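Local coordinates for DNA replication and repair protein RecF (Caldanaerobacter subterraneus subsp. tengcongensis, PDB 5Z69) that takes part in DNA replication and recombinational repair in the RecFOR pathway, probably binding single-stranded DNA, and binds ATP as an ABC-type ATPase, at residues 16-20 against 66-72; 35-41 against 360-366; 44-48 against 59-63. All blocks are in the same frame, centred on the assembly; numbering follows the deposited sequence.

Contact 1: residues 16-20 against 66-72; sequences DNFRN and ELVKFDE. With AGS (phosphothiophosphoric acid-adenylate ester), chain C.
Two loops meet beside the adenine of AGS. D16 ends strand 9-16 and makes no contact with 66-72. N17 then turns the chain with a left-handed backbone (phi/psi 55/31). Its O accepts a hydrogen bond from K69 N at 2.9 Å. Its side chain (chi1 m) packs OD1 3.6 Å from E72 CG, and a water links ND2 to E72 OE2. F18 lies opposite V68 in a single backbone bridge, CA to CA 5.5 Å. Its t rotamer brings CE1 to 3.6 Å from L67 CD1. R19 has positive phi (48/-131) and donates from N to L67 O at 2.7 Å. Its side chain runs along L67, with NH2 3.2 Å from L67 CD2, and NH1 hydrogen-bonds AGS N7 at 3.2 Å. Its NE forms a salt bridge with E48. In 66-72, K69 to E72 forms a type II turn closed by E72 N to K69 O, 2.9 Å. AGS N6 donates to E66 O at 2.8 Å and to V68 O at 2.6 Å. F70 N donates to AGS N1 at 3.1 Å, and the F70 ring presents a face to AGS C6. The amino group, N1 and N7 are all matched, consistent with recognition of adenine.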
loop_
_atom_site.group_PDB
_atom_site.type_symbol
_atom_site.label_atom_id
_atom_site.label_comp_id
_atom_site.label_asym_id
_atom_site.label_seq_id
_atom_site.Cartn_x
_atom_site.Cartn_y
_atom_site.Cartn_z
ATOM N N ASP A 16 -21.401 -36.923 -13.663
ATOM C CA ASP A 16 -21.572 -37.431 -15.016
ATOM C C ASP A 16 -20.669 -36.637 -15.979
ATOM O O ASP A 16 -20.841 -35.435 -16.130
ATOM C CB ASP A 16 -23.054 -37.330 -15.411
ATOM C CG ASP A 16 -23.349 -37.908 -16.793
ATOM O OD1 ASP A 16 -22.470 -38.604 -17.361
ATOM O OD2 ASP A 16 -24.474 -37.655 -17.295
ATOM N N ASN A 17 -19.717 -37.312 -16.621
ATOM C CA ASN A 17 -18.717 -36.650 -17.487
ATOM C C ASN A 17 -17.950 -35.539 -16.784
ATOM O O ASN A 17 -17.549 -34.547 -17.417
ATOM C CB ASN A 17 -19.359 -36.067 -18.746
ATOM C CG ASN A 17 -19.918 -37.135 -19.669
ATOM O OD1 ASN A 17 -19.424 -38.259 -19.709
ATOM N ND2 ASN A 17 -20.952 -36.783 -20.415
ATOM N N PHE A 18 -17.757 -35.672 -15.478
ATOM C CA PHE A 18 -17.008 -34.650 -14.780
ATOM C C PHE A 18 -15.536 -35.050 -14.732
ATOM O O PHE A 18 -15.201 -36.072 -14.147
ATOM C CB PHE A 18 -17.556 -34.409 -13.366
ATOM C CG PHE A 18 -16.942 -33.209 -12.696
ATOM C CD1 PHE A 18 -17.516 -31.951 -12.835
ATOM C CD2 PHE A 18 -15.769 -33.328 -11.969
ATOM C CE1 PHE A 18 -16.957 -30.838 -12.226
ATOM C CE2 PHE A 18 -15.190 -32.204 -11.354
ATOM C CZ PHE A 18 -15.789 -30.959 -11.489
ATOM N N ARG A 19 -14.675 -34.251 -15.366
ATOM C CA ARG A 19 -13.240 -34.542 -15.426
ATOM C C ARG A 19 -12.984 -36.007 -15.847
ATOM O O ARG A 19 -13.577 -36.487 -16.805
ATOM C CB ARG A 19 -12.579 -34.248 -14.071
ATOM C CG ARG A 19 -12.568 -32.766 -13.656
ATOM C CD ARG A 19 -11.455 -31.955 -14.355
ATOM N NE ARG A 19 -11.216 -30.695 -13.664
ATOM C CZ ARG A 19 -10.291 -29.797 -14.021
ATOM N NH1 ARG A 19 -9.511 -29.991 -15.076
ATOM N NH2 ARG A 19 -10.147 -28.689 -13.325
ATOM N N ASN A 20 -12.135 -36.717 -15.107
ATOM C CA ASN A 20 -11.847 -38.116 -15.355
ATOM C C ASN A 20 -12.758 -39.022 -14.528
ATOM O O ASN A 20 -12.578 -40.239 -14.529
ATOM C CB ASN A 20 -10.370 -38.424 -15.027
ATOM C CG ASN A 20 -10.122 -38.610 -13.529
ATOM O OD1 ASN A 20 -10.665 -37.875 -12.693
ATOM N ND2 ASN A 20 -9.323 -39.613 -13.187
ATOM N N GLU A 66 -12.959 -26.937 -19.150
ATOM C CA GLU A 66 -11.928 -27.879 -18.719
ATOM C C GLU A 66 -12.459 -28.968 -17.804
ATOM O O GLU A 66 -11.804 -29.997 -17.640
ATOM C CB GLU A 66 -10.797 -27.153 -18.006
ATOM C CG GLU A 66 -10.058 -26.131 -18.849
ATOM C CD GLU A 66 -8.965 -25.454 -18.023
ATOM O OE1 GLU A 66 -8.083 -26.173 -17.499
ATOM O OE2 GLU A 66 -9.026 -24.220 -17.843
ATOM N N LEU A 67 -13.628 -28.752 -17.201
ATOM C CA LEU A 67 -14.209 -29.777 -16.322
ATOM C C LEU A 67 -14.977 -30.839 -17.094
ATOM O O LEU A 67 -15.358 -31.896 -16.539
ATOM C CB LEU A 67 -15.148 -29.150 -15.284
ATOM C CG LEU A 67 -14.654 -27.933 -14.504
ATOM C CD1 LEU A 67 -15.463 -27.769 -13.232
ATOM C CD2 LEU A 67 -13.192 -28.064 -14.199
ATOM N N VAL A 68 -15.262 -30.559 -18.360
ATOM C CA VAL A 68 -15.967 -31.559 -19.172
ATOM C C VAL A 68 -15.016 -32.714 -19.487
ATOM O O VAL A 68 -13.882 -32.477 -19.913
ATOM C CB VAL A 68 -16.513 -30.982 -20.510
ATOM C CG1 VAL A 68 -17.259 -32.076 -21.280
ATOM C CG2 VAL A 68 -17.418 -29.772 -20.279
ATOM N N LYS A 69 -15.466 -33.946 -19.273
ATOM C CA LYS A 69 -14.714 -35.132 -19.669
ATOM C C LYS A 69 -14.281 -34.995 -21.134
ATOM O O LYS A 69 -15.091 -34.588 -21.964
ATOM C CB LYS A 69 -15.556 -36.393 -19.473
ATOM C CG LYS A 69 -14.915 -37.681 -19.979
ATOM C CD LYS A 69 -15.949 -38.795 -20.023
ATOM C CE LYS A 69 -15.428 -40.071 -20.669
ATOM N NZ LYS A 69 -16.512 -41.108 -20.674
ATOM N N PHE A 70 -13.001 -35.283 -21.401
ATOM C CA PHE A 70 -12.435 -35.168 -22.746
ATOM C C PHE A 70 -13.332 -35.832 -23.793
ATOM O O PHE A 70 -13.732 -36.996 -23.663
ATOM C CB PHE A 70 -11.022 -35.769 -22.796
ATOM C CG PHE A 70 -10.020 -35.070 -21.896
ATOM C CD1 PHE A 70 -10.133 -33.719 -21.620
ATOM C CD2 PHE A 70 -8.966 -35.775 -21.333
ATOM C CE1 PHE A 70 -9.215 -33.084 -20.793
ATOM C CE2 PHE A 70 -8.051 -35.147 -20.508
ATOM C CZ PHE A 70 -8.177 -33.803 -20.239
ATOM N N ASP A 71 -13.662 -35.046 -24.816
ATOM C CA ASP A 71 -14.485 -35.459 -25.960
ATOM C C ASP A 71 -15.975 -35.593 -25.680
ATOM O O ASP A 71 -16.717 -36.104 -26.520
ATOM C CB ASP A 71 -13.977 -36.779 -26.540
ATOM C CG ASP A 71 -12.878 -36.573 -27.548
ATOM O OD1 ASP A 71 -12.822 -37.350 -28.528
ATOM O OD2 ASP A 71 -12.081 -35.620 -27.361
ATOM N N GLU A 72 -16.431 -35.141 -24.517
ATOM C CA GLU A 72 -17.865 -35.176 -24.263
ATOM C C GLU A 72 -18.425 -33.789 -24.510
ATOM O O GLU A 72 -17.679 -32.864 -24.739
ATOM C CB GLU A 72 -18.155 -35.664 -22.846
ATOM C CG GLU A 72 -17.701 -37.093 -22.611
ATOM C CD GLU A 72 -18.439 -38.115 -23.485
ATOM O OE1 GLU A 72 -17.875 -39.211 -23.708
ATOM O OE2 GLU A 72 -19.579 -37.837 -23.928
HETATM P PG AGS C . -4.763 -34.334 -5.866
HETATM S S1G AGS C . -5.341 -34.725 -4.041
HETATM O O2G AGS C . -3.295 -34.843 -6.062
HETATM O O3G AGS C . -4.765 -32.781 -6.012
HETATM P PB AGS C . -5.345 -36.221 -7.890
HETATM O O1B AGS C . -6.133 -37.457 -7.609
HETATM O O2B AGS C . -3.835 -36.463 -7.729
HETATM O O3B AGS C . -5.747 -35.000 -6.915
HETATM P PA AGS C . -6.857 -35.155 -10.011
HETATM O O1A AGS C . -8.045 -35.486 -9.097
HETATM O O2A AGS C . -6.529 -33.715 -10.255
HETATM O O3A AGS C . -5.544 -35.850 -9.426
HETATM O "O5'" AGS C . -7.024 -35.882 -11.372
HETATM C "C5'" AGS C . -6.768 -35.182 -12.558
HETATM C "C4'" AGS C . -6.595 -36.253 -13.590
HETATM O "O4'" AGS C . -7.731 -36.233 -14.483
HETATM C "C3'" AGS C . -5.358 -36.072 -14.464
HETATM O "O3'" AGS C . -4.813 -37.336 -14.824
HETATM C "C2'" AGS C . -5.901 -35.256 -15.640
HETATM O "O2'" AGS C . -5.176 -35.489 -16.844
HETATM C "C1'" AGS C . -7.332 -35.792 -15.766
HETATM N N9 AGS C . -8.289 -34.807 -16.240
HETATM C C8 AGS C . -8.334 -33.466 -15.941
HETATM N N7 AGS C . -9.298 -32.818 -16.544
HETATM C C5 AGS C . -9.940 -33.791 -17.289
HETATM C C6 AGS C . -11.046 -33.755 -18.159
HETATM N N6 AGS C . -11.743 -32.644 -18.418
HETATM N N1 AGS C . -11.415 -34.906 -18.764
HETATM C C2 AGS C . -10.724 -36.020 -18.501
HETATM N N3 AGS C . -9.666 -36.179 -17.702
HETATM C C4 AGS C . -9.326 -35.021 -17.122
HETATM O O HOH W 1 -22.173 -38.554 -22.565
HETATM O O HOH W 2 -7.729 -27.769 -15.654
#

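Contact 2: residues 35-41 against 360-366; sequences IYGLNAQ and CFKIYDG. With AGS (phosphothiophosphoric acid-adenylate ester), chain C.
C360 starts the segment on strand 359-364, which runs parallel to strand 32-36 in the mixed sheet of the ATPase core. Its SG (chi1 t) lies 3.4 Å from Y36 CE1, an oblique sulfur-aromatic contact. F361 pairs with I35, CA to CA 4.8 Å, and its O accepts from Y36 N at 2.9 Å. K362 pairs with Y36, CA to CA 5.1 Å. Its CG sits over the Y36 ring face, 4.0 Å from the centroid, a CH-pi contact. I363 N donates to Y36 O at 2.9 Å. Its CD1 packs 3.5 Å from I35 CG2, and its CG2 lies 3.3 Å from Q41 O. Beyond G37 the segments part, and a water bridges L38 N to I363 O. Y364 CD2 lies 3.2 Å from Q41 OE1. D365 has positive phi (57/39) and donates from N to Q41 OE1 at 2.8 Å. G366, also at positive phi (71/12), donates from N to Q41 O at 2.9 Å. L38 to Q41 makes a type II turn in the Walker A P-loop. A40 N bonds AGS O2B at 2.5 Å; Q41 N bonds O1B weakly at 3.2 Å. Q41, through O and OE1, thus ties the phosphate-binding loop to the turn after strand 359-364.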
loop_
_atom_site.group_PDB
_atom_site.type_symbol
_atom_site.label_atom_id
_atom_site.label_comp_id
_atom_site.label_asym_id
_atom_site.label_seq_id
_atom_site.Cartn_x
_atom_site.Cartn_y
_atom_site.Cartn_z
ATOM N N ILE A 35 -10.933 -39.913 1.227
ATOM C CA ILE A 35 -10.794 -40.245 -0.181
ATOM C C ILE A 35 -9.320 -40.404 -0.506
ATOM O O ILE A 35 -8.572 -39.434 -0.472
ATOM C CB ILE A 35 -11.413 -39.171 -1.063
ATOM C CG1 ILE A 35 -12.899 -39.024 -0.737
ATOM C CG2 ILE A 35 -11.199 -39.507 -2.543
ATOM C CD1 ILE A 35 -13.396 -37.610 -0.864
ATOM N N TYR A 36 -8.893 -41.626 -0.787
ATOM C CA TYR A 36 -7.470 -41.869 -0.993
ATOM C C TYR A 36 -7.192 -42.614 -2.298
ATOM O O TYR A 36 -8.050 -43.301 -2.845
ATOM C CB TYR A 36 -6.877 -42.651 0.183
ATOM C CG TYR A 36 -7.126 -44.144 0.115
ATOM C CD1 TYR A 36 -8.351 -44.690 0.500
ATOM C CD2 TYR A 36 -6.129 -45.008 -0.327
ATOM C CE1 TYR A 36 -8.573 -46.058 0.428
ATOM C CE2 TYR A 36 -6.338 -46.365 -0.399
ATOM C CZ TYR A 36 -7.558 -46.888 -0.022
ATOM O OH TYR A 36 -7.749 -48.245 -0.101
ATOM N N GLY A 37 -5.968 -42.478 -2.782
ATOM C CA GLY A 37 -5.562 -43.134 -4.003
ATOM C C GLY A 37 -4.248 -42.549 -4.461
ATOM O O GLY A 37 -3.808 -41.510 -3.943
ATOM N N LEU A 38 -3.614 -43.223 -5.415
ATOM C CA LEU A 38 -2.411 -42.704 -6.060
ATOM C C LEU A 38 -2.663 -41.303 -6.596
ATOM O O LEU A 38 -3.811 -40.895 -6.795
ATOM C CB LEU A 38 -1.961 -43.620 -7.207
ATOM C CG LEU A 38 -1.249 -44.942 -6.895
ATOM C CD1 LEU A 38 -0.345 -44.788 -5.676
ATOM C CD2 LEU A 38 -2.213 -46.121 -6.731
ATOM N N ASN A 39 -1.581 -40.569 -6.819
ATOM C CA ASN A 39 -1.660 -39.271 -7.463
ATOM C C ASN A 39 -2.361 -39.389 -8.812
ATOM O O ASN A 39 -2.318 -40.443 -9.447
ATOM C CB ASN A 39 -0.256 -38.674 -7.638
ATOM C CG ASN A 39 -0.029 -37.446 -6.773
ATOM O OD1 ASN A 39 0.270 -37.556 -5.581
ATOM N ND2 ASN A 39 -0.170 -36.265 -7.372
ATOM N N ALA A 40 -3.025 -38.309 -9.218
ATOM C CA ALA A 40 -3.649 -38.203 -10.540
ATOM C C ALA A 40 -4.772 -39.214 -10.801
ATOM O O ALA A 40 -5.027 -39.562 -11.955
ATOM C CB ALA A 40 -2.571 -38.322 -11.640
ATOM N N GLN A 41 -5.461 -39.680 -9.760
ATOM C CA GLN A 41 -6.520 -40.668 -9.986
ATOM C C GLN A 41 -7.936 -40.080 -9.986
ATOM O O GLN A 41 -8.872 -40.757 -10.427
ATOM C CB GLN A 41 -6.451 -41.800 -8.949
ATOM C CG GLN A 41 -5.198 -42.663 -9.020
ATOM C CD GLN A 41 -4.787 -42.995 -10.444
ATOM O OE1 GLN A 41 -5.544 -43.605 -11.204
ATOM N NE2 GLN A 41 -3.580 -42.581 -10.813
ATOM N N CYS A 360 -14.540 -44.638 4.094
ATOM C CA CYS A 360 -13.322 -44.584 3.326
ATOM C C CYS A 360 -13.607 -44.951 1.880
ATOM O O CYS A 360 -14.293 -45.927 1.616
ATOM C CB CYS A 360 -12.288 -45.517 3.944
ATOM S SG CYS A 360 -10.756 -45.620 3.033
ATOM N N PHE A 361 -13.091 -44.153 0.955
ATOM C CA PHE A 361 -13.267 -44.397 -0.472
ATOM C C PHE A 361 -11.910 -44.464 -1.181
ATOM O O PHE A 361 -11.099 -43.553 -1.059
ATOM C CB PHE A 361 -14.114 -43.290 -1.129
ATOM C CG PHE A 361 -15.496 -43.118 -0.538
ATOM C CD1 PHE A 361 -16.602 -43.716 -1.132
ATOM C CD2 PHE A 361 -15.690 -42.318 0.578
ATOM C CE1 PHE A 361 -17.871 -43.534 -0.606
ATOM C CE2 PHE A 361 -16.954 -42.128 1.118
ATOM C CZ PHE A 361 -18.047 -42.727 0.538
ATOM N N LYS A 362 -11.675 -45.532 -1.938
ATOM C CA LYS A 362 -10.506 -45.591 -2.805
ATOM C C LYS A 362 -10.844 -45.123 -4.211
ATOM O O LYS A 362 -11.818 -45.583 -4.820
ATOM C CB LYS A 362 -9.925 -47.010 -2.881
ATOM C CG LYS A 362 -8.516 -47.036 -3.512
ATOM C CD LYS A 362 -8.319 -48.196 -4.475
ATOM C CE LYS A 362 -7.760 -49.428 -3.789
ATOM N NZ LYS A 362 -7.866 -50.627 -4.682
ATOM N N ILE A 363 -10.039 -44.209 -4.735
ATOM C CA ILE A 363 -10.184 -43.855 -6.135
ATOM C C ILE A 363 -8.975 -44.263 -6.968
ATOM O O ILE A 363 -7.831 -43.927 -6.641
ATOM C CB ILE A 363 -10.391 -42.358 -6.339
ATOM C CG1 ILE A 363 -11.632 -41.873 -5.592
ATOM C CG2 ILE A 363 -10.488 -42.055 -7.841
ATOM C CD1 ILE A 363 -11.957 -40.397 -5.842
ATOM N N TYR A 364 -9.251 -44.967 -8.057
ATOM C CA TYR A 364 -8.253 -45.289 -9.063
ATOM C C TYR A 364 -8.883 -45.104 -10.446
ATOM O O TYR A 364 -9.945 -45.674 -10.703
ATOM C CB TYR A 364 -7.751 -46.725 -8.884
ATOM C CG TYR A 364 -6.661 -47.085 -9.860
ATOM C CD1 TYR A 364 -6.881 -48.005 -10.878
ATOM C CD2 TYR A 364 -5.416 -46.476 -9.783
ATOM C CE1 TYR A 364 -5.878 -48.322 -11.781
ATOM C CE2 TYR A 364 -4.410 -46.786 -10.677
ATOM C CZ TYR A 364 -4.644 -47.709 -11.672
ATOM O OH TYR A 364 -3.630 -48.008 -12.556
ATOM N N ASP A 365 -8.243 -44.379 -11.333
ATOM C CA ASP A 365 -8.749 -44.215 -12.674
ATOM C C ASP A 365 -10.174 -43.634 -12.724
ATOM O O ASP A 365 -10.974 -44.021 -13.516
ATOM C CB ASP A 365 -8.667 -45.528 -13.416
ATOM C CG ASP A 365 -8.768 -45.371 -14.920
ATOM O OD1 ASP A 365 -8.442 -44.317 -15.448
ATOM O OD2 ASP A 365 -9.177 -46.324 -15.563
ATOM N N GLY A 366 -10.441 -42.685 -11.851
ATOM C CA GLY A 366 -11.701 -42.001 -11.801
ATOM C C GLY A 366 -12.834 -42.837 -11.299
ATOM O O GLY A 366 -13.948 -42.487 -11.404
HETATM P PG AGS C . -4.763 -34.334 -5.866
HETATM S S1G AGS C . -5.341 -34.725 -4.041
HETATM O O2G AGS C . -3.295 -34.843 -6.062
HETATM O O3G AGS C . -4.765 -32.781 -6.012
HETATM P PB AGS C . -5.345 -36.221 -7.890
HETATM O O1B AGS C . -6.133 -37.457 -7.609
HETATM O O2B AGS C . -3.835 -36.463 -7.729
HETATM O O3B AGS C . -5.747 -35.000 -6.915
HETATM P PA AGS C . -6.857 -35.155 -10.011
HETATM O O1A AGS C . -8.045 -35.486 -9.097
HETATM O O2A AGS C . -6.529 -33.715 -10.255
HETATM O O3A AGS C . -5.544 -35.850 -9.426
HETATM O "O5'" AGS C . -7.024 -35.882 -11.372
HETATM C "C5'" AGS C . -6.768 -35.182 -12.558
HETATM C "C4'" AGS C . -6.595 -36.253 -13.590
HETATM O "O4'" AGS C . -7.731 -36.233 -14.483
HETATM C "C3'" AGS C . -5.358 -36.072 -14.464
HETATM O "O3'" AGS C . -4.813 -37.336 -14.824
HETATM C "C2'" AGS C . -5.901 -35.256 -15.640
HETATM O "O2'" AGS C . -5.176 -35.489 -16.844
HETATM C "C1'" AGS C . -7.332 -35.792 -15.766
HETATM N N9 AGS C . -8.289 -34.807 -16.240
HETATM C C8 AGS C . -8.334 -33.466 -15.941
HETATM N N7 AGS C . -9.298 -32.818 -16.544
HETATM C C5 AGS C . -9.940 -33.791 -17.289
HETATM C C6 AGS C . -11.046 -33.755 -18.159
HETATM N N6 AGS C . -11.743 -32.644 -18.418
HETATM N N1 AGS C . -11.415 -34.906 -18.764
HETATM C C2 AGS C . -10.724 -36.020 -18.501
HETATM N N3 AGS C . -9.666 -36.179 -17.702
HETATM C C4 AGS C . -9.326 -35.021 -17.122
HETATM O O HOH W 3 -5.274 -45.201 -6.686
#

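Contact 3: residues 44-48 against 59-63; sequences SNLLE and FRGSK. With AGS (phosphothiophosphoric acid-adenylate ester), chain C.
R60 lays its guanidinium across the first turn of helix 43-55, with one face over S44 O. Its NH1 donates to N45 OD1 at 2.9 Å. The same NH1 forms a salt bridge with E48 OE2 at 2.9 Å; as a hydrogen bond it is weak. E48 OE2 is shared with R19, and E48 OE1 bonds S58. The long R60 side chain starts with chi1 m and ends near the alpha phosphate. NH2 makes a weak bond to AGS O2A at 2.5 Å, but its position is less certain because it sits too close to S44 OG in the model. N45 uses an m rotamer, and its ND2 bonds N20 and, weakly, AGS O4' at 3.4 Å.

F59 covers the next part of the helix. Its chi1 is p, and CE2 lies 3.5 Å from E48 CA and 3.6 Å from E48 CB. The ring edge meets the helix backbone at S44 O and E48 CA. E48 and F59 have the nearest CA atoms, 6.4 Å apart. A water bridges E48 O and F59 N, at 3.0 and 2.9 Å.

Segment 44-48 is regular helix, with E48 N to S44 O at 2.8 Å. Segment 59-63 is loop. G61 takes positive phi (84/11), where a CB would jam against R60 O, so glycine suits the turn. The helix start faces the nucleotide. N45 N donates to AGS O1A at 2.9 Å and S44 N to AGS O3B at 3.1 Å. This is the strand-loop-helix phosphate site of a P-loop NTPase, with S44 ending the Walker A sequence and R60 added from the following loop.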
loop_
_atom_site.group_PDB
_atom_site.type_symbol
_atom_site.label_atom_id
_atom_site.label_comp_id
_atom_site.label_asym_id
_atom_site.label_seq_id
_atom_site.Cartn_x
_atom_site.Cartn_y
_atom_site.Cartn_z
ATOM N N SER A 44 -8.766 -34.867 -6.374
ATOM C CA SER A 44 -9.040 -33.440 -6.321
ATOM C C SER A 44 -10.212 -33.097 -7.240
ATOM O O SER A 44 -10.956 -32.149 -6.978
ATOM C CB SER A 44 -7.801 -32.615 -6.695
ATOM O OG SER A 44 -7.446 -32.878 -8.043
ATOM N N ASN A 45 -10.360 -33.858 -8.322
ATOM C CA ASN A 45 -11.520 -33.685 -9.180
ATOM C C ASN A 45 -12.840 -33.869 -8.386
ATOM O O ASN A 45 -13.802 -33.143 -8.588
ATOM C CB ASN A 45 -11.471 -34.668 -10.360
ATOM C CG ASN A 45 -10.287 -34.411 -11.293
ATOM O OD1 ASN A 45 -9.670 -33.361 -11.245
ATOM N ND2 ASN A 45 -9.971 -35.388 -12.139
ATOM N N LEU A 46 -12.869 -34.829 -7.471
ATOM C CA LEU A 46 -14.109 -35.073 -6.725
ATOM C C LEU A 46 -14.383 -33.915 -5.761
ATOM O O LEU A 46 -15.537 -33.468 -5.628
ATOM C CB LEU A 46 -14.044 -36.407 -5.989
ATOM C CG LEU A 46 -15.178 -36.671 -4.993
ATOM C CD1 LEU A 46 -16.545 -36.718 -5.668
ATOM C CD2 LEU A 46 -14.910 -37.973 -4.250
ATOM N N LEU A 47 -13.340 -33.431 -5.091
ATOM C CA LEU A 47 -13.474 -32.238 -4.253
ATOM C C LEU A 47 -13.902 -31.030 -5.074
ATOM O O LEU A 47 -14.740 -30.222 -4.633
ATOM C CB LEU A 47 -12.157 -31.939 -3.533
ATOM C CG LEU A 47 -12.087 -32.387 -2.065
ATOM C CD1 LEU A 47 -12.603 -33.790 -1.913
ATOM C CD2 LEU A 47 -10.691 -32.303 -1.524
ATOM N N GLU A 48 -13.359 -30.921 -6.285
ATOM C CA GLU A 48 -13.750 -29.848 -7.179
ATOM C C GLU A 48 -15.241 -29.962 -7.524
ATOM O O GLU A 48 -15.942 -28.960 -7.610
ATOM C CB GLU A 48 -12.898 -29.876 -8.453
ATOM C CG GLU A 48 -13.189 -28.767 -9.472
ATOM C CD GLU A 48 -12.247 -28.843 -10.693
ATOM O OE1 GLU A 48 -11.592 -27.828 -11.029
ATOM O OE2 GLU A 48 -12.157 -29.920 -11.303
ATOM N N PHE A 59 -12.590 -24.456 -7.838
ATOM C CA PHE A 59 -11.719 -23.832 -6.834
ATOM C C PHE A 59 -10.285 -23.712 -7.345
ATOM O O PHE A 59 -9.481 -23.006 -6.767
ATOM C CB PHE A 59 -11.737 -24.597 -5.501
ATOM C CG PHE A 59 -10.975 -25.896 -5.515
ATOM C CD1 PHE A 59 -9.640 -25.940 -5.137
ATOM C CD2 PHE A 59 -11.602 -27.084 -5.865
ATOM C CE1 PHE A 59 -8.939 -27.137 -5.144
ATOM C CE2 PHE A 59 -10.906 -28.298 -5.863
ATOM C CZ PHE A 59 -9.573 -28.320 -5.507
ATOM N N ARG A 60 -9.965 -24.417 -8.420
ATOM C CA ARG A 60 -8.625 -24.353 -8.979
ATOM C C ARG A 60 -8.485 -23.199 -9.966
ATOM O O ARG A 60 -7.396 -22.938 -10.473
ATOM C CB ARG A 60 -8.278 -25.653 -9.682
ATOM C CG ARG A 60 -8.219 -26.866 -8.806
ATOM C CD ARG A 60 -8.795 -28.024 -9.580
ATOM N NE ARG A 60 -7.945 -29.193 -9.510
ATOM C CZ ARG A 60 -8.286 -30.385 -9.973
ATOM N NH1 ARG A 60 -9.469 -30.569 -10.548
ATOM N NH2 ARG A 60 -7.432 -31.393 -9.862
ATOM N N GLY A 61 -9.596 -22.522 -10.248
ATOM C CA GLY A 61 -9.589 -21.426 -11.197
ATOM C C GLY A 61 -9.724 -21.868 -12.644
ATOM O O GLY A 61 -9.552 -21.055 -13.551
ATOM N N SER A 62 -10.046 -23.143 -12.868
ATOM C CA SER A 62 -10.168 -23.670 -14.236
ATOM C C SER A 62 -11.413 -23.162 -14.945
ATOM O O SER A 62 -12.427 -22.915 -14.309
ATOM C CB SER A 62 -10.186 -25.191 -14.219
ATOM O OG SER A 62 -9.149 -25.696 -13.398
ATOM N N LYS A 63 -11.333 -23.003 -16.265
ATOM C CA LYS A 63 -12.513 -22.692 -17.061
ATOM C C LYS A 63 -13.458 -23.877 -17.011
ATOM O O LYS A 63 -13.006 -25.016 -16.940
ATOM C CB LYS A 63 -12.154 -22.401 -18.527
ATOM C CG LYS A 63 -10.962 -21.479 -18.735
ATOM C CD LYS A 63 -10.437 -21.623 -20.158
HETATM P PG AGS C . -4.763 -34.334 -5.866
HETATM S S1G AGS C . -5.341 -34.725 -4.041
HETATM O O2G AGS C . -3.295 -34.843 -6.062
HETATM O O3G AGS C . -4.765 -32.781 -6.012
HETATM P PB AGS C . -5.345 -36.221 -7.890
HETATM O O1B AGS C . -6.133 -37.457 -7.609
HETATM O O2B AGS C . -3.835 -36.463 -7.729
HETATM O O3B AGS C . -5.747 -35.000 -6.915
HETATM P PA AGS C . -6.857 -35.155 -10.011
HETATM O O1A AGS C . -8.045 -35.486 -9.097
HETATM O O2A AGS C . -6.529 -33.715 -10.255
HETATM O O3A AGS C . -5.544 -35.850 -9.426
HETATM O "O5'" AGS C . -7.024 -35.882 -11.372
HETATM C "C5'" AGS C . -6.768 -35.182 -12.558
HETATM C "C4'" AGS C . -6.595 -36.253 -13.590
HETATM O "O4'" AGS C . -7.731 -36.233 -14.483
HETATM C "C3'" AGS C . -5.358 -36.072 -14.464
HETATM O "O3'" AGS C . -4.813 -37.336 -14.824
HETATM C "C2'" AGS C . -5.901 -35.256 -15.640
HETATM O "O2'" AGS C . -5.176 -35.489 -16.844
HETATM C "C1'" AGS C . -7.332 -35.792 -15.766
HETATM N N9 AGS C . -8.289 -34.807 -16.240
HETATM C C8 AGS C . -8.334 -33.466 -15.941
HETATM N N7 AGS C . -9.298 -32.818 -16.544
HETATM C C5 AGS C . -9.940 -33.791 -17.289
HETATM C C6 AGS C . -11.046 -33.755 -18.159
HETATM N N6 AGS C . -11.743 -32.644 -18.418
HETATM N N1 AGS C . -11.415 -34.906 -18.764
HETATM C C2 AGS C . -10.724 -36.020 -18.501
HETATM N N3 AGS C . -9.666 -36.179 -17.702
HETATM C C4 AGS C . -9.326 -35.021 -17.122
HETATM O O HOH W 4 -14.845 -26.217 -7.350
#

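Overall arrangement
All three contacts touch AGS and share one ATPase region. Contact 1 meets the adenine, contact 2 the beta phosphate and contact 3 mainly the alpha phosphate. Each is partly buried. Contact 2 is sheet pairing with apolar I35 and I363 on its buried face, and its far end is exposed. Contact 1 joins two loops through backbone bonds and the base. Contact 3 sets a loop on helix 43-55, through the R60 to E48 salt bridge and the F59 ring. Strand 32-36 and helix 43-55 are successive, packed through I35, I363, L46 and L47. Contact 1 joins both: R19 NE bridges E48 OE2 at 2.7 Å, and N20 probably bonds N45 and Q41. Contact 3 is nested within the loops closed by contacts 1 and 2.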